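Local coordinates for protein PTS system, cellobiose-specific IIA component (Bacillus anthracis, PDB 3K1S) that probably carries phosphoryl groups as the cellobiose-specific IIA component of a bacterial sugar phosphotransferase system, in an all-helical assembly of three subunits around a magnesium ion, at residues F13-N18 with D83-A88; S24-A29 with I89-L94; G36-A41 with K104-G109; T60-S65 with E70-S75. One frame throughout, in Å; residues are numbered along the deposited sequence. Where two conformers were deposited one is given.

Overall arrangement
Contacts 1 to 3 join the helices 10-34, 38-67 and 76-108 of one long bundle or their ends; contact 4 joins helix 38-67 to the linker before 76-108. Contacts 1 and 2 share helices 10-34 and 76-108, with centres about 12 Å apart; both are partly buried, and across each the touching atoms meet by van der Waals packing. Contact 1 carries the magnesium site, whereas contact 2 packs an alanine and a selenomethionine against a valine and the lysine backbone. Contact 3, a surface contact, and contact 4, partly buried, sit on opposite sides of the chain's centre. There water bridges, carboxylates and backbone turns join the side-chain packing. Contacts 2 and 3 touch where Ala29 O meets Ala41 CB at 3.4 Å.

Contact 1. Residues F13-N18 with D83-A88; sequences FQLILN and DHLMNA. With MG (magnesium ion), chain M.
Ile16 CG1 lies 4.1 Å from CD2 of the His84 imidazole, approaching the ring at a slant, and one step along the same seam Leu15 CD2 meets Leu85 CD2, methyl to methyl, at 4.2 Å. The imidazole reaches the isoleucine because CG of His84 stands opposite its own carbonyl carbon (chi1 -82°), on a CA-CB bond already directed at helix 10-34. Leu85 instead turns CG opposite its backbone N (chi1 173°); its side chain also packs on Ala55 and Gln59 of helix 38-67, so all three helices of this spectrin repeat-like bundle converge here. The His84 ring also makes an edge-to-face contact with the ring of His80; by relation to lactose-type IIA proteins, His80 is probably the phosphoryl acceptor. Next to His84 in sequence, Asp83 binds magnesium through OD1 at 2.1 Å. Its other oxygen, OD2, stays 3.6 Å from the metal and accepts a hydrogen bond of 2.8 Å from water 1, itself a ligand, which helps to fix the rotation of the carboxylate. Asp83 of the second subunit and Asp83 of the third each supply an OD1, and with three waters they make six ligands around the magnesium.

Contact 2. Residues S24-A29 with I89-L94; sequences SFAMEA and ITVKEL
Where Ala26 and Met27 meet Val91 and Lys92 no aromatic ring, side-chain amide or carboxylate takes part; the flat group nearest is the backbone amide of Lys92, and the contact is made by methyl groups, a selenium atom and the backbone side of one residue. Ala26 CB sits 3.8 Å from Lys92 CA and 4.1 Å from Lys92 N, so the methyl rests on the main chain of the opposing helix, and the CB atoms of the two residues are 4.3 Å apart. CG1 of Val91 touches two neighbours of helix 10-34 at once, with Ala26 CB 4.1 Å away and the SE atom of Met27, present as selenomethionine, at 3.7 Å. CG1 is brought there by the valine torsion that sets it opposite the backbone N (chi1 176°). The chain of Met27 bends at both chi2 and chi3, which swings selenium across the valine at about a right angle.

The short axes of 24-29 and 89-94 come within 8.8 Å and run nearly parallel, 21° apart, as expected for the first and third helices of an up-down-up three-helix bundle. The small side chain of Ala26 lets the backbones close to 5.1 Å, measured from Ala26 CA to Lys92 CA. Beyond this point the long chain of Lys92 leads away and touches Met45, Lys49 and Ile52 of helix 38-67. Val91 also packs on Thr90 of the third subunit, and Met27 on Glu97 of that same subunit, while Glu93 OE1 forms a salt bridge with Arg23 NE of the second subunit.

Contact 3. Residues G36-A41 with K104-G109; sequences GKMAEA and KLEAKG
Met38 and Glu106 reach for each other from opposite directions, and the end of one lies over the flat end of the other. The terminal methyl CE of Met38, which is selenomethionine, stands above the face of the Glu106 carboxylate: it is 3.8 Å from Glu106 CD, 3.9 Å from both CG and OE1, and 4.2 Å from OE2. This near-uniform spacing is the evidence for a methyl centred over the group. Met38 arrives there by bending at chi2 (-46°) and then running straight to CE, while Glu106 has its own kink at chi2.

On the same side of the carboxylate plane, Gly36 CA approaches Glu106 OE2 at 3.6 Å. Gly36 has a positive phi of 79° and closes helix 10-34 in a Schellman motif; Lys37 then forms an inverse gamma turn and takes the N-cap position of helix 38-67. The polar link between the segments is made by water 4, which donates to Gly36 O at 2.8 Å and to Glu106 OE1 at 3.1 Å, tying the carboxylate to the turn.

This surface contact therefore brings the turn between the first two helices against the last turns of helix 76-108. Met38 also packs on Ala33 of helix 10-34 and on Tyr102 and Lys103 of helix 76-108, while Leu105, beside Glu106, meets Leu105 of the second subunit and Leu101 of the third.

Contact 4. Residues T60-S65 with E70-S75; sequences TELIQS and EKTEIS
Glu70 N donates to Ser65 O at 3.0 Å with an N-H...O angle of 152°, the donor lying 36° above the carbonyl plane. Spanning residue i to i+5, this bond closes a pi-turn at the C-terminal end of helix 38-67, from which the chain passes as an irregular linker to helix 76-108, the third of the three-helix bundle.

Glu70 also folds its side chain back over the turn. Its CB comes within 3.3 Å of Ser65 O, and the extended chain beyond CG brings OE1 to the neighbourhood of the serine hydroxyl, where water 5 bridges them, donating to Ser65 OG at 3.1 Å and also to Glu70 OE1. The hydroxyl is itself directed back along the helix: with OG on the side of the backbone N (chi1 -67°), it donates to Glu61 O at 2.7 Å. That carbonyl is gripped from opposite faces of its plane, by Ser65 OG and by Ser65 N.

Two like charges approach here, Glu61 OE2 being 5.4 Å from Glu70 OE1, and Arg68 probably offsets them, since its NH2 forms a salt bridge to Glu61 OE2 and its NE one to Glu70 OE2. Further along the linker, the side chain of Thr72 lies about 4 Å from a bound sodium ion. Leu62 packs against Leu78 and Gln82 of helix 76-108, and also against Val76 of the second subunit. It crosses Thr72 at about a right angle, its methyl CD1 resting 3.8 Å from Thr72 OG1.

Contact 1. Residues F13-N18 with D83-A88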
# COMPACT_ATOMS: atom_id res chain seq x y z
N PHE A 13 15.14 6.44 9.36
CA PHE A 13 15.35 7.67 8.56
C PHE A 13 15.86 7.39 7.15
O PHE A 13 15.42 8.04 6.18
CB PHE A 13 16.29 8.64 9.28
CG PHE A 13 15.73 9.24 10.54
CD1 PHE A 13 14.80 10.28 10.48
CD2 PHE A 13 16.13 8.77 11.79
CE1 PHE A 13 14.28 10.84 11.64
CE2 PHE A 13 15.60 9.32 12.96
CZ PHE A 13 14.69 10.37 12.88
N GLN A 14 16.80 6.45 7.03
CA GLN A 14 17.38 6.07 5.74
C GLN A 14 16.35 5.38 4.85
O GLN A 14 16.30 5.63 3.65
CB GLN A 14 18.59 5.14 5.93
CG GLN A 14 19.76 5.76 6.70
CD GLN A 14 20.66 6.63 5.84
OE1 GLN A 14 20.19 7.49 5.09
NE2 GLN A 14 21.97 6.42 5.95
N LEU A 15 15.54 4.51 5.45
CA LEU A 15 14.48 3.83 4.73
C LEU A 15 13.44 4.82 4.20
O LEU A 15 12.94 4.66 3.09
CB LEU A 15 13.80 2.78 5.61
CG LEU A 15 14.51 1.46 5.86
CD1 LEU A 15 13.75 0.66 6.90
CD2 LEU A 15 14.68 0.65 4.58
N ILE A 16 13.12 5.82 5.01
CA ILE A 16 12.11 6.82 4.66
C ILE A 16 12.63 7.72 3.55
O ILE A 16 11.92 8.01 2.58
CB ILE A 16 11.62 7.61 5.92
CG1 ILE A 16 10.90 6.65 6.89
CG2 ILE A 16 10.71 8.78 5.54
CD1 ILE A 16 10.60 7.23 8.28
N LEU A 17 13.89 8.13 3.66
CA LEU A 17 14.53 8.95 2.63
C LEU A 17 14.46 8.28 1.25
O LEU A 17 13.92 8.86 0.30
CB LEU A 17 15.98 9.27 3.00
CG LEU A 17 16.81 10.13 2.04
CD1 LEU A 17 16.23 11.53 1.92
CD2 LEU A 17 18.25 10.20 2.52
N ASN A 18 15.00 7.07 1.16
CA ASN A 18 15.12 6.33 -0.09
C ASN A 18 13.77 5.86 -0.64
O ASN A 18 13.48 6.06 -1.82
CB ASN A 18 16.09 5.15 0.07
CG ASN A 18 17.52 5.60 0.29
OD1 ASN A 18 18.25 5.92 -0.66
ND2 ASN A 18 17.95 5.63 1.56
N ASP A 83 6.46 0.73 6.49
CA ASP A 83 5.26 1.06 5.71
C ASP A 83 5.65 1.81 4.44
O ASP A 83 5.19 1.47 3.34
CB ASP A 83 4.28 1.89 6.54
CG ASP A 83 3.46 1.06 7.52
OD1 ASP A 83 3.18 -0.13 7.24
OD2 ASP A 83 3.06 1.61 8.57
N HIS A 84 6.51 2.81 4.59
CA HIS A 84 6.98 3.59 3.44
C HIS A 84 7.71 2.75 2.40
O HIS A 84 7.49 2.94 1.20
CB HIS A 84 7.85 4.78 3.88
CG HIS A 84 7.06 5.97 4.31
ND1 HIS A 84 6.20 6.63 3.46
CD2 HIS A 84 6.99 6.62 5.50
CE1 HIS A 84 5.63 7.64 4.11
NE2 HIS A 84 6.10 7.65 5.34
N LEU A 85 8.56 1.82 2.84
CA LEU A 85 9.31 0.97 1.91
C LEU A 85 8.36 0.10 1.10
O LEU A 85 8.43 0.09 -0.13
CB LEU A 85 10.32 0.09 2.65
CG LEU A 85 11.05 -0.98 1.80
CD1 LEU A 85 11.92 -0.34 0.73
CD2 LEU A 85 11.87 -1.89 2.68
N MSE A 86 7.48 -0.61 1.80
CA MSE A 86 6.47 -1.45 1.15
C MSE A 86 5.49 -0.64 0.29
O MSE A 86 5.05 -1.11 -0.76
CB MSE A 86 5.73 -2.31 2.18
CG MSE A 86 6.61 -3.40 2.79
SE MSE A 86 7.27 -4.70 1.45
CE MSE A 86 5.65 -5.79 1.29
N ASN A 87 5.16 0.57 0.74
CA ASN A 87 4.32 1.49 -0.04
C ASN A 87 4.96 1.94 -1.36
O ASN A 87 4.29 1.98 -2.39
CB ASN A 87 3.94 2.73 0.78
CG ASN A 87 2.89 3.57 0.08
OD1 ASN A 87 1.82 3.07 -0.27
ND2 ASN A 87 3.20 4.84 -0.14
N ALA A 88 6.25 2.28 -1.31
CA ALA A 88 7.01 2.67 -2.50
C ALA A 88 7.00 1.56 -3.54
O ALA A 88 6.81 1.82 -4.73
CB ALA A 88 8.44 3.04 -2.11
MG MG M . 3.23 -1.93 8.27
O HOH W 1 2.48 -0.75 9.92
O HOH W 2 4.98 -1.57 8.66
O HOH W 3 2.99 -3.85 9.10

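Contact 2. Residues S24-A29 with I89-L94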
# COMPACT_ATOMS: atom_id res chain seq x y z
N SER A 24 8.32 9.17 -4.92
CA SER A 24 8.36 10.42 -5.68
C SER A 24 8.71 10.21 -7.15
O SER A 24 8.09 10.82 -8.04
CB SER A 24 9.33 11.41 -5.03
OG SER A 24 8.85 11.81 -3.76
N PHE A 25 9.68 9.34 -7.43
CA PHE A 25 10.06 9.06 -8.82
C PHE A 25 8.91 8.40 -9.56
O PHE A 25 8.60 8.76 -10.70
CB PHE A 25 11.33 8.19 -8.91
CG PHE A 25 12.62 8.96 -8.73
CD1 PHE A 25 12.87 10.13 -9.44
CD2 PHE A 25 13.60 8.48 -7.86
CE1 PHE A 25 14.06 10.83 -9.28
CE2 PHE A 25 14.80 9.17 -7.69
CZ PHE A 25 15.04 10.35 -8.41
N ALA A 26 8.27 7.44 -8.91
CA ALA A 26 7.13 6.73 -9.50
C ALA A 26 5.98 7.68 -9.84
O ALA A 26 5.42 7.61 -10.93
CB ALA A 26 6.67 5.60 -8.60
N MSE A 27 5.64 8.58 -8.92
CA MSE A 27 4.56 9.54 -9.17
C MSE A 27 4.95 10.57 -10.25
O MSE A 27 4.12 10.95 -11.08
CB MSE A 27 4.11 10.24 -7.88
CG MSE A 27 3.46 9.32 -6.85
SE MSE A 27 1.95 8.23 -7.49
CE MSE A 27 0.74 9.66 -8.07
N GLU A 28 6.21 11.00 -10.23
CA GLU A 28 6.73 11.90 -11.26
C GLU A 28 6.59 11.24 -12.64
O GLU A 28 6.18 11.88 -13.60
CB GLU A 28 8.17 12.31 -10.96
CG GLU A 28 8.28 13.26 -9.74
CD GLU A 28 9.61 13.18 -8.98
OE1 GLU A 28 10.54 12.45 -9.40
OE2 GLU A 28 9.73 13.86 -7.94
N ALA A 29 6.92 9.95 -12.70
CA ALA A 29 6.78 9.15 -13.92
C ALA A 29 5.31 9.03 -14.35
O ALA A 29 5.00 9.16 -15.54
CB ALA A 29 7.39 7.77 -13.73
N ILE A 89 7.19 0.33 -3.09
CA ILE A 89 7.16 -0.84 -3.96
C ILE A 89 5.78 -0.97 -4.63
O ILE A 89 5.68 -1.22 -5.83
CB ILE A 89 7.55 -2.13 -3.18
CG1 ILE A 89 9.04 -2.09 -2.79
CG2 ILE A 89 7.25 -3.38 -3.97
CD1 ILE A 89 9.45 -3.08 -1.69
N THR A 90 4.72 -0.79 -3.84
CA THR A 90 3.36 -0.88 -4.37
C THR A 90 3.06 0.23 -5.37
O THR A 90 2.50 -0.02 -6.43
CB THR A 90 2.31 -0.90 -3.23
OG1 THR A 90 2.44 -2.12 -2.50
CG2 THR A 90 0.89 -0.80 -3.79
N VAL A 91 3.45 1.46 -5.02
CA VAL A 91 3.22 2.61 -5.89
C VAL A 91 3.98 2.49 -7.22
O VAL A 91 3.42 2.76 -8.28
CB VAL A 91 3.56 3.95 -5.17
CG1 VAL A 91 3.42 5.13 -6.11
CG2 VAL A 91 2.64 4.13 -3.96
N LYS A 92 5.24 2.07 -7.16
CA LYS A 92 6.02 1.84 -8.37
C LYS A 92 5.35 0.79 -9.26
O LYS A 92 5.19 1.00 -10.47
CB LYS A 92 7.45 1.42 -8.03
CG LYS A 92 8.32 1.15 -9.25
CD LYS A 92 9.68 0.59 -8.83
CE LYS A 92 10.42 -0.00 -10.01
NZ LYS A 92 9.78 -1.26 -10.50
N GLU A 93 4.94 -0.32 -8.65
CA GLU A 93 4.33 -1.42 -9.38
C GLU A 93 3.04 -1.00 -10.08
O GLU A 93 2.77 -1.42 -11.20
CB GLU A 93 4.07 -2.62 -8.45
CG GLU A 93 3.59 -3.87 -9.17
CD GLU A 93 3.64 -5.13 -8.31
OE1 GLU A 93 3.62 -5.02 -7.06
OE2 GLU A 93 3.68 -6.23 -8.89
N LEU A 94 2.23 -0.18 -9.42
CA LEU A 94 0.97 0.26 -10.01
C LEU A 94 1.15 1.42 -10.99
O LEU A 94 0.44 1.51 -12.00
CB LEU A 94 -0.06 0.59 -8.93
CG LEU A 94 -0.47 -0.63 -8.09
CD1 LEU A 94 -1.39 -0.21 -6.96
CD2 LEU A 94 -1.13 -1.72 -8.96

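Contact 3. Residues G36-A41 with K104-G109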
# COMPACT_ATOMS: atom_id res chain seq x y z
N GLY A 36 1.87 12.52 -21.83
CA GLY A 36 2.38 11.92 -23.06
C GLY A 36 3.89 11.98 -23.15
O GLY A 36 4.46 11.74 -24.22
N LYS A 37 4.54 12.31 -22.03
CA LYS A 37 6.00 12.37 -21.94
C LYS A 37 6.54 11.00 -21.54
O LYS A 37 6.97 10.78 -20.40
CB LYS A 37 6.42 13.45 -20.94
CG LYS A 37 6.19 14.89 -21.42
CD LYS A 37 6.68 15.93 -20.41
CE LYS A 37 8.19 16.08 -20.44
NZ LYS A 37 8.68 17.15 -19.52
N MSE A 38 6.52 10.08 -22.50
CA MSE A 38 6.76 8.66 -22.24
C MSE A 38 8.21 8.31 -21.93
O MSE A 38 8.48 7.48 -21.06
CB MSE A 38 6.23 7.81 -23.41
CG MSE A 38 4.72 7.94 -23.65
SE MSE A 38 3.63 7.81 -22.01
CE MSE A 38 1.87 8.07 -22.84
N ALA A 39 9.14 8.95 -22.63
CA ALA A 39 10.57 8.74 -22.41
C ALA A 39 11.02 9.22 -21.04
O ALA A 39 11.86 8.59 -20.40
CB ALA A 39 11.38 9.42 -23.51
N GLU A 40 10.45 10.35 -20.60
CA GLU A 40 10.72 10.91 -19.28
C GLU A 40 10.10 10.03 -18.19
O GLU A 40 10.65 9.88 -17.10
CB GLU A 40 10.19 12.35 -19.18
CG GLU A 40 10.96 13.39 -20.02
CD GLU A 40 10.51 13.49 -21.48
OE1 GLU A 40 9.62 12.74 -21.93
OE2 GLU A 40 11.06 14.35 -22.20
N ALA A 41 8.94 9.45 -18.50
CA ALA A 41 8.28 8.49 -17.62
C ALA A 41 9.11 7.22 -17.47
O ALA A 41 9.40 6.78 -16.36
CB ALA A 41 6.89 8.15 -18.14
N LYS A 104 -1.40 2.88 -24.09
CA LYS A 104 -2.46 2.25 -24.86
C LYS A 104 -3.47 3.28 -25.36
O LYS A 104 -3.93 3.21 -26.50
CB LYS A 104 -3.19 1.17 -24.04
CG LYS A 104 -4.03 0.23 -24.90
CD LYS A 104 -5.18 -0.39 -24.11
CE LYS A 104 -5.70 -1.67 -24.78
NZ LYS A 104 -6.00 -1.51 -26.23
N LEU A 105 -3.80 4.24 -24.49
CA LEU A 105 -4.77 5.28 -24.84
C LEU A 105 -4.25 6.22 -25.94
O LEU A 105 -5.04 6.77 -26.70
CB LEU A 105 -5.18 6.07 -23.59
CG LEU A 105 -5.89 5.28 -22.49
CD1 LEU A 105 -6.15 6.16 -21.28
CD2 LEU A 105 -7.19 4.66 -22.99
N GLU A 106 -2.95 6.42 -25.98
CA GLU A 106 -2.29 7.11 -27.07
C GLU A 106 -2.31 6.30 -28.36
O GLU A 106 -2.49 6.84 -29.43
CB GLU A 106 -0.87 7.47 -26.71
CG GLU A 106 -0.78 8.56 -25.71
CD GLU A 106 0.34 9.51 -26.00
OE1 GLU A 106 1.34 9.08 -26.60
OE2 GLU A 106 0.21 10.69 -25.64
N ALA A 107 -2.11 5.01 -28.22
CA ALA A 107 -2.05 4.09 -29.35
C ALA A 107 -3.37 4.05 -30.12
O ALA A 107 -3.39 3.74 -31.32
CB ALA A 107 -1.67 2.69 -28.88
N LYS A 108 -4.47 4.37 -29.44
CA LYS A 108 -5.81 4.32 -30.03
C LYS A 108 -6.20 5.65 -30.70
O LYS A 108 -6.34 5.71 -31.93
CB LYS A 108 -6.85 3.91 -28.98
CG LYS A 108 -8.22 3.57 -29.56
CD LYS A 108 -9.31 3.58 -28.49
CE LYS A 108 -9.26 2.36 -27.58
NZ LYS A 108 -10.31 2.40 -26.53
N GLY A 109 -6.35 6.70 -29.89
CA GLY A 109 -6.70 8.03 -30.39
C GLY A 109 -5.54 8.73 -31.07
O GLY A 109 -5.14 9.82 -30.66
O HOH W 4 4.18 10.33 -26.61

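Contact 4. Residues T60-S65 with E70-S75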
# COMPACT_ATOMS: atom_id res chain seq x y z
N THR A 60 17.58 -5.75 4.08
CA THR A 60 18.28 -7.03 4.22
C THR A 60 19.11 -7.04 5.50
O THR A 60 19.05 -7.99 6.28
CB THR A 60 19.17 -7.33 3.00
OG1 THR A 60 18.48 -6.95 1.80
CG2 THR A 60 19.53 -8.82 2.94
N GLU A 61 19.89 -5.98 5.71
CA GLU A 61 20.68 -5.84 6.93
C GLU A 61 19.83 -5.91 8.20
O GLU A 61 20.25 -6.45 9.22
CB GLU A 61 21.48 -4.54 6.91
CG GLU A 61 22.36 -4.35 8.14
CD GLU A 61 23.22 -5.56 8.44
OE1 GLU A 61 23.95 -6.01 7.53
OE2 GLU A 61 23.17 -6.07 9.59
N LEU A 62 18.62 -5.35 8.12
CA LEU A 62 17.72 -5.28 9.25
C LEU A 62 17.19 -6.67 9.58
O LEU A 62 17.34 -7.15 10.71
CB LEU A 62 16.59 -4.29 8.97
CG LEU A 62 15.69 -3.77 10.09
CD1 LEU A 62 16.49 -3.09 11.19
CD2 LEU A 62 14.65 -2.82 9.52
N ILE A 63 16.59 -7.33 8.59
CA ILE A 63 16.10 -8.70 8.74
C ILE A 63 17.20 -9.64 9.24
O ILE A 63 16.98 -10.40 10.19
CB ILE A 63 15.49 -9.25 7.42
CG1 ILE A 63 14.36 -8.33 6.90
CG2 ILE A 63 15.00 -10.69 7.59
CD1 ILE A 63 13.31 -7.96 7.95
N GLN A 64 18.37 -9.58 8.60
CA GLN A 64 19.48 -10.46 8.97
C GLN A 64 19.96 -10.25 10.41
O GLN A 64 20.24 -11.21 11.12
CB GLN A 64 20.64 -10.34 7.97
CG GLN A 64 21.71 -11.42 8.11
CD GLN A 64 21.18 -12.85 8.01
OE1 GLN A 64 20.09 -13.10 7.48
NE2 GLN A 64 21.96 -13.81 8.51
N SER A 65 20.05 -8.99 10.85
CA SER A 65 20.31 -8.66 12.26
C SER A 65 19.45 -9.53 13.17
O SER A 65 19.98 -10.22 14.05
CB SER A 65 20.02 -7.19 12.54
OG SER A 65 20.93 -6.35 11.87
N GLU A 70 20.00 -10.42 17.05
CA GLU A 70 20.18 -9.03 17.44
C GLU A 70 18.82 -8.33 17.43
O GLU A 70 18.36 -7.83 16.39
CB GLU A 70 21.19 -8.34 16.52
CG GLU A 70 22.64 -8.78 16.77
CD GLU A 70 23.54 -8.63 15.55
OE1 GLU A 70 23.28 -7.77 14.69
OE2 GLU A 70 24.54 -9.38 15.47
N LYS A 71 18.18 -8.32 18.59
CA LYS A 71 16.85 -7.73 18.76
C LYS A 71 16.83 -6.25 18.41
O LYS A 71 17.57 -5.45 18.98
CB LYS A 71 16.33 -7.98 20.19
CG LYS A 71 14.97 -7.34 20.51
CD LYS A 71 13.82 -7.96 19.71
CE LYS A 71 12.57 -7.07 19.74
NZ LYS A 71 11.60 -7.45 18.68
N THR A 72 15.97 -5.89 17.46
CA THR A 72 15.77 -4.50 17.06
C THR A 72 14.77 -3.83 17.98
O THR A 72 13.81 -4.46 18.43
CB THR A 72 15.29 -4.40 15.59
OG1 THR A 72 16.42 -4.49 14.71
CG2 THR A 72 14.58 -3.08 15.33
N GLU A 73 15.01 -2.56 18.26
CA GLU A 73 14.07 -1.74 19.03
C GLU A 73 12.91 -1.35 18.12
O GLU A 73 13.11 -0.69 17.10
CB GLU A 73 14.78 -0.50 19.59
CG GLU A 73 13.90 0.42 20.45
CD GLU A 73 13.61 -0.13 21.84
OE1 GLU A 73 14.31 -1.08 22.28
OE2 GLU A 73 12.69 0.39 22.51
N ILE A 74 11.71 -1.79 18.48
CA ILE A 74 10.51 -1.47 17.71
C ILE A 74 9.95 -0.12 18.15
O ILE A 74 9.73 0.12 19.34
CB ILE A 74 9.43 -2.58 17.83
CG1 ILE A 74 10.02 -3.97 17.55
CG2 ILE A 74 8.24 -2.28 16.91
CD1 ILE A 74 10.56 -4.19 16.12
N SER A 75 9.75 0.76 17.18
CA SER A 75 9.24 2.10 17.43
C SER A 75 8.22 2.46 16.36
O SER A 75 8.15 1.81 15.32
CB SER A 75 10.38 3.12 17.43
OG SER A 75 10.98 3.23 16.14
O HOH W 5 22.34 -5.45 14.51